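Local coordinates for beta-galactosidase (Trichoderma reesei, PDB 3OG2), which probably hydrolyses terminal non-reducing beta-D-galactose residues in beta-D-galactosides, as a glycoside hydrolase of family 35, at residues F319-G331 against T340-R352. Residues are numbered along the deposited sequence; the frame is centred on the assembly and turned at random.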
ATOM      1  N   PHE A 319      -2.110  15.964  -1.638  1.00  6.64           N
ATOM      2  CA  PHE A 319      -1.766  15.230  -0.409  1.00  6.42           C
ATOM      3  C   PHE A 319      -2.001  13.768  -0.665  1.00  6.42           C
ATOM      4  O   PHE A 319      -3.169  13.358  -0.832  1.00  7.86           O
ATOM      5  CB  PHE A 319      -2.682  15.789   0.697  1.00  7.45           C
ATOM      6  CG  PHE A 319      -2.410  15.275   2.113  1.00  7.31           C
ATOM      7  CD1 PHE A 319      -1.197  14.755   2.544  1.00  9.58           C
ATOM      8  CD2 PHE A 319      -3.459  15.395   3.009  1.00 10.06           C
ATOM      9  CE1 PHE A 319      -1.007  14.370   3.876  1.00  8.45           C
ATOM     10  CE2 PHE A 319      -3.275  14.985   4.335  1.00 11.29           C
ATOM     11  CZ  PHE A 319      -2.078  14.495   4.759  1.00  9.75           C
ATOM     12  N   ASN A 320      -0.946  12.939  -0.686  1.00  6.48           N
ATOM     13  CA  ASN A 320      -1.078  11.521  -0.986  1.00  6.43           C
ATOM     14  C   ASN A 320      -0.577  10.694   0.189  1.00  6.05           C
ATOM     15  O   ASN A 320       0.502  10.957   0.717  1.00  8.59           O
ATOM     16  CB  ASN A 320      -0.283  11.180  -2.238  1.00  7.07           C
ATOM     17  CG  ASN A 320      -0.305   9.686  -2.557  1.00  7.27           C
ATOM     18  OD1 ASN A 320      -1.382   9.094  -2.745  1.00  8.07           O
ATOM     19  ND2 ASN A 320       0.843   9.042  -2.609  1.00  8.14           N
ATOM     20  N   ILE A 321      -1.399   9.727   0.572  1.00  6.66           N
ATOM     21  CA  ILE A 321      -1.122   8.881   1.731  1.00  6.61           C
ATOM     22  C   ILE A 321      -0.499   7.567   1.314  1.00  6.46           C
ATOM     23  O   ILE A 321      -1.100   6.757   0.606  1.00  6.43           O
ATOM     24  CB  ILE A 321      -2.439   8.603   2.508  1.00  7.26           C
ATOM     25  CG1 ILE A 321      -3.157   9.911   2.936  1.00  8.48           C
ATOM     26  CG2 ILE A 321      -2.189   7.674   3.713  1.00  8.40           C
ATOM     27  CD1 ILE A 321      -2.217  10.897   3.651  1.00 10.07           C
ATOM     28  N   TYR A 322       0.794   7.372   1.714  1.00  6.24           N
ATOM     29  CA  TYR A 322       1.587   6.195   1.322  1.00  6.42           C
ATOM     30  C   TYR A 322       1.646   5.315   2.563  1.00  5.98           C
ATOM     31  O   TYR A 322       2.312   5.768   3.525  1.00  6.53           O
ATOM     32  CB  TYR A 322       2.985   6.666   0.861  1.00  6.66           C
ATOM     33  CG  TYR A 322       3.789   5.503   0.312  1.00  6.48           C
ATOM     34  CD1 TYR A 322       4.321   4.492   1.113  1.00  6.33           C
ATOM     35  CD2 TYR A 322       4.031   5.375  -1.066  1.00  7.43           C
ATOM     36  CE1 TYR A 322       5.037   3.451   0.618  1.00  7.05           C
ATOM     37  CE2 TYR A 322       4.755   4.321  -1.613  1.00  7.07           C
ATOM     38  CZ  TYR A 322       5.249   3.362  -0.764  1.00  7.00           C
ATOM     39  OH  TYR A 322       5.929   2.284  -1.279  1.00  8.16           O
ATOM     40  N   MET A 323       1.193   4.075   2.595  1.00  6.99           N
ATOM     41  CA  MET A 323       0.263   3.449   1.649  1.00  6.92           C
ATOM     42  C   MET A 323      -1.182   3.697   2.121  1.00  6.41           C
ATOM     43  O   MET A 323      -1.420   3.891   3.325  1.00  7.16           O
ATOM     44  CB  MET A 323       0.457   1.934   1.653  1.00  7.15           C
ATOM     45  CG  MET A 323       1.837   1.468   1.137  1.00  7.61           C
ATOM     46  SD  MET A 323       2.185   2.001  -0.548  1.00  7.06           S
ATOM     47  CE  MET A 323       1.029   0.996  -1.482  1.00  7.74           C
ATOM     48  N   THR A 324      -2.124   3.611   1.196  1.00  6.74           N
ATOM     49  CA  THR A 324      -3.539   3.523   1.571  1.00  6.34           C
ATOM     50  C   THR A 324      -4.019   2.082   1.488  1.00  6.25           C
ATOM     51  O   THR A 324      -4.715   1.640   2.393  1.00  7.49           O
ATOM     52  CB  THR A 324      -4.353   4.496   0.718  1.00  7.39           C
ATOM     53  OG1 THR A 324      -3.916   5.845   1.064  1.00  7.77           O
ATOM     54  CG2 THR A 324      -5.833   4.433   1.025  1.00  8.45           C
ATOM     55  N   PHE A 325      -3.633   1.355   0.457  1.00  6.96           N
ATOM     56  CA  PHE A 325      -3.818  -0.090   0.397  1.00  6.65           C
ATOM     57  C   PHE A 325      -2.446  -0.665   0.014  1.00  6.79           C
ATOM     58  O   PHE A 325      -1.948  -0.269  -1.062  1.00  7.41           O
ATOM     59  CB  PHE A 325      -4.900  -0.497  -0.618  1.00  7.18           C
ATOM     60  CG  PHE A 325      -4.825  -2.001  -0.901  1.00  6.52           C
ATOM     61  CD1 PHE A 325      -5.219  -2.923   0.051  1.00  7.39           C
ATOM     62  CD2 PHE A 325      -4.343  -2.430  -2.147  1.00  8.58           C
ATOM     63  CE1 PHE A 325      -5.132  -4.290  -0.224  1.00  7.93           C
ATOM     64  CE2 PHE A 325      -4.268  -3.794  -2.400  1.00 10.77           C
ATOM     65  CZ  PHE A 325      -4.674  -4.712  -1.447  1.00  9.31           C
ATOM     66  N   GLY A 326      -1.851  -1.541   0.799  1.00  6.74           N
ATOM     67  CA  GLY A 326      -0.528  -2.041   0.551  1.00  7.76           C
ATOM     68  C   GLY A 326      -0.480  -3.299  -0.278  1.00  6.85           C
ATOM     69  O   GLY A 326       0.381  -3.463  -1.145  1.00  8.94           O
ATOM     70  N   GLY A 327      -1.383  -4.273  -0.051  1.00  8.93           N
ATOM     71  CA  GLY A 327      -1.324  -5.522  -0.789  1.00  8.32           C
ATOM     72  C   GLY A 327      -0.171  -6.437  -0.334  1.00  7.45           C
ATOM     73  O   GLY A 327       0.237  -6.436   0.848  1.00  8.35           O
ATOM     74  N   THR A 328       0.313  -7.234  -1.287  1.00  6.66           N
ATOM     75  CA  THR A 328       1.185  -8.332  -0.918  1.00  6.99           C
ATOM     76  C   THR A 328       2.392  -8.411  -1.832  1.00  6.84           C
ATOM     77  O   THR A 328       2.243  -8.253  -3.072  1.00  7.52           O
ATOM     78  CB  THR A 328       0.391  -9.657  -1.057  1.00  8.54           C
ATOM     79  OG1 THR A 328      -0.807  -9.518  -0.218  1.00 10.17           O
ATOM     80  CG2 THR A 328       1.167 -10.847  -0.557  1.00  9.18           C
ATOM     81  N   ASN A 329       3.564  -8.683  -1.257  1.00  6.91           N
ATOM     82  CA  ASN A 329       4.768  -8.933  -2.060  1.00  6.76           C
ATOM     83  C   ASN A 329       4.764 -10.396  -2.525  1.00  6.51           C
ATOM     84  O   ASN A 329       5.660 -11.193  -2.097  1.00  7.20           O
ATOM     85  CB  ASN A 329       6.012  -8.632  -1.222  1.00  6.12           C
ATOM     86  CG  ASN A 329       6.037  -7.221  -0.719  1.00  6.50           C
ATOM     87  OD1 ASN A 329       5.810  -6.275  -1.491  1.00  7.22           O
ATOM     88  ND2 ASN A 329       6.251  -7.044   0.590  1.00  7.14           N
ATOM     89  N   TRP A 330       3.800 -10.765  -3.346  1.00  6.30           N
ATOM     90  CA  TRP A 330       3.751 -12.127  -3.860  1.00  7.26           C
ATOM     91  C   TRP A 330       4.869 -12.347  -4.841  1.00  7.16           C
ATOM     92  O   TRP A 330       5.506 -11.413  -5.365  1.00  6.99           O
ATOM     93  CB  TRP A 330       2.334 -12.356  -4.484  1.00  7.33           C
ATOM     94  CG  TRP A 330       2.180 -11.510  -5.725  1.00  7.03           C
ATOM     95  CD1 TRP A 330       1.775 -10.214  -5.811  1.00  7.23           C
ATOM     96  CD2 TRP A 330       2.465 -11.954  -7.063  1.00  7.62           C
ATOM     97  NE1 TRP A 330       1.791  -9.821  -7.120  1.00  7.07           N
ATOM     98  CE2 TRP A 330       2.219 -10.854  -7.919  1.00  7.67           C
ATOM     99  CE3 TRP A 330       2.934 -13.155  -7.624  1.00  7.83           C
ATOM    100  CZ2 TRP A 330       2.401 -10.921  -9.303  1.00  7.99           C
ATOM    101  CZ3 TRP A 330       3.108 -13.217  -8.995  1.00  8.08           C
ATOM    102  CH2 TRP A 330       2.847 -12.127  -9.790  1.00  8.65           C
ATOM    103  N   GLY A 331       5.149 -13.632  -5.117  1.00  7.20           N
ATOM    104  CA  GLY A 331       6.054 -13.955  -6.243  1.00  8.03           C
ATOM    105  C   GLY A 331       7.422 -13.300  -6.138  1.00  6.14           C
ATOM    106  O   GLY A 331       7.958 -12.878  -7.158  1.00  7.23           O
ATOM    107  N   THR A 340       6.796 -11.112   3.133  1.00  6.64           N
ATOM    108  CA  THR A 340       5.754 -11.245   2.101  1.00  6.89           C
ATOM    109  C   THR A 340       4.688 -10.188   2.236  1.00  6.63           C
ATOM    110  O   THR A 340       4.259  -9.580   1.251  1.00  8.10           O
ATOM    111  CB  THR A 340       5.077 -12.628   2.178  1.00  7.32           C
ATOM    112  OG1 THR A 340       6.087 -13.618   2.165  1.00  8.31           O
ATOM    113  CG2 THR A 340       4.215 -12.788   0.930  1.00  8.14           C
ATOM    114  N   SER A 341       4.187  -9.940   3.439  1.00  6.53           N
ATOM    115  CA  SER A 341       3.120  -8.978   3.557  1.00  7.04           C
ATOM    116  C   SER A 341       3.582  -7.560   3.239  1.00  7.25           C
ATOM    117  O   SER A 341       4.652  -7.122   3.656  1.00  7.58           O
ATOM    118  CB  SER A 341       2.614  -9.041   5.030  1.00  7.80           C
ATOM    119  OG  SER A 341       1.547  -8.073   5.212  1.00  7.69           O
ATOM    120  N   TYR A 342       2.712  -6.775   2.585  1.00  7.10           N
ATOM    121  CA  TYR A 342       2.918  -5.316   2.509  1.00  7.78           C
ATOM    122  C   TYR A 342       1.651  -4.642   3.066  1.00  6.25           C
ATOM    123  O   TYR A 342       1.209  -3.599   2.610  1.00  7.12           O
ATOM    124  CB  TYR A 342       3.168  -4.826   1.105  1.00  7.14           C
ATOM    125  CG  TYR A 342       3.944  -3.511   0.999  1.00  6.58           C
ATOM    126  CD1 TYR A 342       5.170  -3.291   1.648  1.00  7.00           C
ATOM    127  CD2 TYR A 342       3.411  -2.474   0.243  1.00  6.89           C
ATOM    128  CE1 TYR A 342       5.853  -2.070   1.528  1.00  7.01           C
ATOM    129  CE2 TYR A 342       4.103  -1.239   0.089  1.00  7.17           C
ATOM    130  CZ  TYR A 342       5.309  -1.083   0.760  1.00  7.48           C
ATOM    131  OH  TYR A 342       5.940   0.118   0.555  1.00  7.96           O
ATOM    132  N   ASP A 343       1.082  -5.224   4.150  1.00  6.89           N
ATOM    133  CA  ASP A 343      -0.096  -4.600   4.742  1.00  6.94           C
ATOM    134  C   ASP A 343       0.189  -3.143   5.143  1.00  5.98           C
ATOM    135  O   ASP A 343      -0.692  -2.294   4.998  1.00  6.45           O
ATOM    136  CB  ASP A 343      -0.525  -5.384   5.976  1.00  6.76           C
ATOM    137  CG  ASP A 343      -1.666  -4.743   6.741  1.00  7.28           C
ATOM    138  OD1 ASP A 343      -2.849  -5.082   6.432  1.00  8.05           O
ATOM    139  OD2 ASP A 343      -1.388  -3.889   7.615  1.00  7.39           O
ATOM    140  N   TYR A 344       1.403  -2.911   5.621  1.00  6.44           N
ATOM    141  CA  TYR A 344       1.885  -1.514   5.866  1.00  6.80           C
ATOM    142  C   TYR A 344       1.216  -0.920   7.083  1.00  6.48           C
ATOM    143  O   TYR A 344       1.491   0.253   7.382  1.00  8.04           O
ATOM    144  CB  TYR A 344       1.741  -0.617   4.621  1.00  7.20           C
ATOM    145  CG  TYR A 344       2.812   0.441   4.485  1.00  7.14           C
ATOM    146  CD1 TYR A 344       4.093   0.122   3.992  1.00  9.16           C
ATOM    147  CD2 TYR A 344       2.528   1.769   4.841  1.00  7.51           C
ATOM    148  CE1 TYR A 344       5.070   1.112   3.868  1.00  8.31           C
ATOM    149  CE2 TYR A 344       3.502   2.762   4.723  1.00  7.60           C
ATOM    150  CZ  TYR A 344       4.744   2.411   4.239  1.00  8.21           C
ATOM    151  OH  TYR A 344       5.702   3.417   4.143  1.00  9.15           O
ATOM    152  N   GLY A 345       0.332  -1.633   7.790  1.00  6.35           N
ATOM    153  CA  GLY A 345      -0.474  -0.960   8.810  1.00  7.28           C
ATOM    154  C   GLY A 345      -1.430   0.076   8.190  1.00  6.42           C
ATOM    155  O   GLY A 345      -1.888   0.950   8.933  1.00  8.59           O
ATOM    156  N   ALA A 346      -1.744  -0.027   6.900  1.00  6.57           N
ATOM    157  CA  ALA A 346      -2.496   1.000   6.177  1.00  6.93           C
ATOM    158  C   ALA A 346      -3.972   1.011   6.578  1.00  6.75           C
ATOM    159  O   ALA A 346      -4.504   0.093   7.203  1.00  8.01           O
ATOM    160  CB  ALA A 346      -2.389   0.745   4.675  1.00  6.78           C
ATOM    161  N   SER A 347      -4.623   2.099   6.175  1.00  6.82           N
ATOM    162  CA  SER A 347      -6.076   2.251   6.456  1.00  8.04           C
ATOM    163  C   SER A 347      -6.906   1.173   5.795  1.00  6.76           C
ATOM    164  O   SER A 347      -7.949   0.846   6.369  1.00  8.09           O
ATOM    165  CB  SER A 347      -6.583   3.616   6.024  1.00  8.24           C
ATOM    166  OG  SER A 347      -6.347   3.856   4.657  1.00  9.89           O
ATOM    167  N   ILE A 348      -6.483   0.641   4.660  1.00  6.39           N
ATOM    168  CA  ILE A 348      -7.132  -0.537   4.073  1.00  6.95           C
ATOM    169  C   ILE A 348      -6.180  -1.717   4.252  1.00  6.96           C
ATOM    170  O   ILE A 348      -5.028  -1.611   3.825  1.00  7.73           O
ATOM    171  CB  ILE A 348      -7.445  -0.309   2.592  1.00  6.72           C
ATOM    172  CG1 ILE A 348      -8.263   0.980   2.392  1.00  6.92           C
ATOM    173  CG2 ILE A 348      -8.122  -1.531   2.025  1.00  7.86           C
ATOM    174  CD1 ILE A 348      -8.519   1.377   0.942  1.00  8.53           C
ATOM    175  N   ARG A 349      -6.644  -2.771   4.925  1.00  6.84           N
ATOM    176  CA  ARG A 349      -5.763  -3.889   5.221  1.00  7.32           C
ATOM    177  C   ARG A 349      -5.368  -4.627   3.936  1.00  7.70           C
ATOM    178  O   ARG A 349      -6.013  -4.485   2.869  1.00  8.13           O
ATOM    179  CB  ARG A 349      -6.495  -4.901   6.079  1.00  8.20           C
ATOM    180  CG  ARG A 349      -6.794  -4.415   7.508  1.00  8.23           C
ATOM    181  CD  ARG A 349      -7.481  -5.573   8.221  1.00  9.76           C
ATOM    182  NE  ARG A 349      -7.929  -5.237   9.579  1.00  9.66           N
ATOM    183  CZ  ARG A 349      -7.170  -5.346  10.640  1.00 10.28           C
ATOM    184  NH1 ARG A 349      -5.894  -5.771  10.562  1.00 11.26           N
ATOM    185  NH2 ARG A 349      -7.698  -5.033  11.833  1.00 12.99           N
ATOM    186  N   GLU A 350      -4.364  -5.498   4.073  1.00  7.39           N
ATOM    187  CA  GLU A 350      -3.904  -6.330   2.957  1.00  7.85           C
ATOM    188  C   GLU A 350      -5.010  -7.159   2.366  1.00  7.75           C
ATOM    189  O   GLU A 350      -5.020  -7.392   1.169  1.00  9.03           O
ATOM    190  CB  GLU A 350      -2.789  -7.226   3.533  1.00  8.52           C
ATOM    191  CG  GLU A 350      -2.211  -8.190   2.517  1.00  8.86           C
ATOM    192  CD  GLU A 350      -0.983  -8.907   3.067  1.00  9.10           C
ATOM    193  OE1 GLU A 350      -0.771  -8.865   4.314  1.00 10.29           O
ATOM    194  OE2 GLU A 350      -0.210  -9.504   2.276  1.00 10.89           O
ATOM    195  N   ASP A 351      -5.940  -7.621   3.228  1.00  7.77           N
ATOM    196  CA  ASP A 351      -7.101  -8.416   2.759  1.00  8.79           C
ATOM    197  C   ASP A 351      -8.277  -7.515   2.357  1.00  8.55           C
ATOM    198  O   ASP A 351      -9.373  -8.043   2.103  1.00 10.07           O
ATOM    199  CB  ASP A 351      -7.451  -9.458   3.808  1.00 10.30           C
ATOM    200  CG  ASP A 351      -8.011  -8.874   5.081  1.00 12.05           C
ATOM    201  OD1 ASP A 351      -8.258  -7.651   5.173  1.00 11.12           O
ATOM    202  OD2 ASP A 351      -8.228  -9.649   6.064  1.00 13.94           O
ATOM    203  N   ARG A 352      -8.074  -6.219   2.280  1.00  8.28           N
ATOM    204  CA  ARG A 352      -8.968  -5.162   1.771  1.00  7.64           C
ATOM    205  C   ARG A 352     -10.044  -4.786   2.800  1.00  6.81           C
ATOM    206  O   ARG A 352     -10.947  -3.999   2.467  1.00  8.70           O
ATOM    207  CB  ARG A 352      -9.549  -5.425   0.361  1.00  8.95           C
ATOM    208  CG  ARG A 352      -8.464  -5.937  -0.595  1.00  9.73           C
ATOM    209  CD  ARG A 352      -9.008  -6.237  -1.993  1.00 11.09           C
ATOM    210  NE  ARG A 352     -10.192  -7.072  -1.900  1.00 11.83           N
ATOM    211  CZ  ARG A 352     -10.242  -8.356  -1.609  1.00 12.84           C
ATOM    212  NH1 ARG A 352      -9.110  -9.048  -1.404  1.00 13.98           N
ATOM    213  NH2 ARG A 352     -11.446  -8.934  -1.545  1.00 16.30           N
TER
HETATM  214  O   HOH W   1      -3.450   4.483   5.122  1.00  8.27           O
HETATM  215  O   HOH W   2      -2.693  -2.842   3.097  1.00  7.84           O
HETATM  216  O   HOH W   3      -3.186  -8.435  -1.304  1.00 19.04           O
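Tyr-322, Met-323, Tyr-342 and Tyr-344 form the dense part of this contact. The edge of the Tyr-322 ring points at the face of Tyr-344 in an offset edge-to-face pair, with planes at 75°. A cis peptide joins Tyr-322 to Met-323. Met-323 CG lies over the Tyr-344 face, 3.8 Å from the ring centroid, in a CH-pi contact. The bend at chi2 (-59°) sets Met-323 SD beside the Tyr-342 ring, 3.8 Å from Tyr-342 CE2. Tyr-322 OH donates to Tyr-342 OH at 2.8 Å, and Tyr-342 OH also hydrogen-bonds to Glu-122, a galactose-binding residue whose sugar is absent here. A phenylalanine in place of Tyr-342 would probably leave Tyr-322 OH and Glu-122 without their shared hydroxyl partner. Beside these rings, Gly-326 CA lies 3.1 Å from Tyr-342 O, where a side chain would clash. A buried water bridges the two backbones nearby: it takes the Gly-326 N-H and donates to Asp-343 O and Ile-348 O.

The other side is more polar, and Glu-350 is partly exposed there. Thr-328 OG1 donates to the anti lone pair of Glu-350 OE2 at 2.6 Å. The other carboxylate oxygen, OE1, accepts from Ser-341 OG, so both oxygens are held. A second water joins Thr-328 OG1 to Glu-350 O.

The contact belongs to the TIM-barrel domain. It continues the chain beyond strand 318-321, which pairs in parallel with strands 38-47 and 275-280. Ile-348 packs on helix 58-66 and on Tyr-359 of helix 357-370.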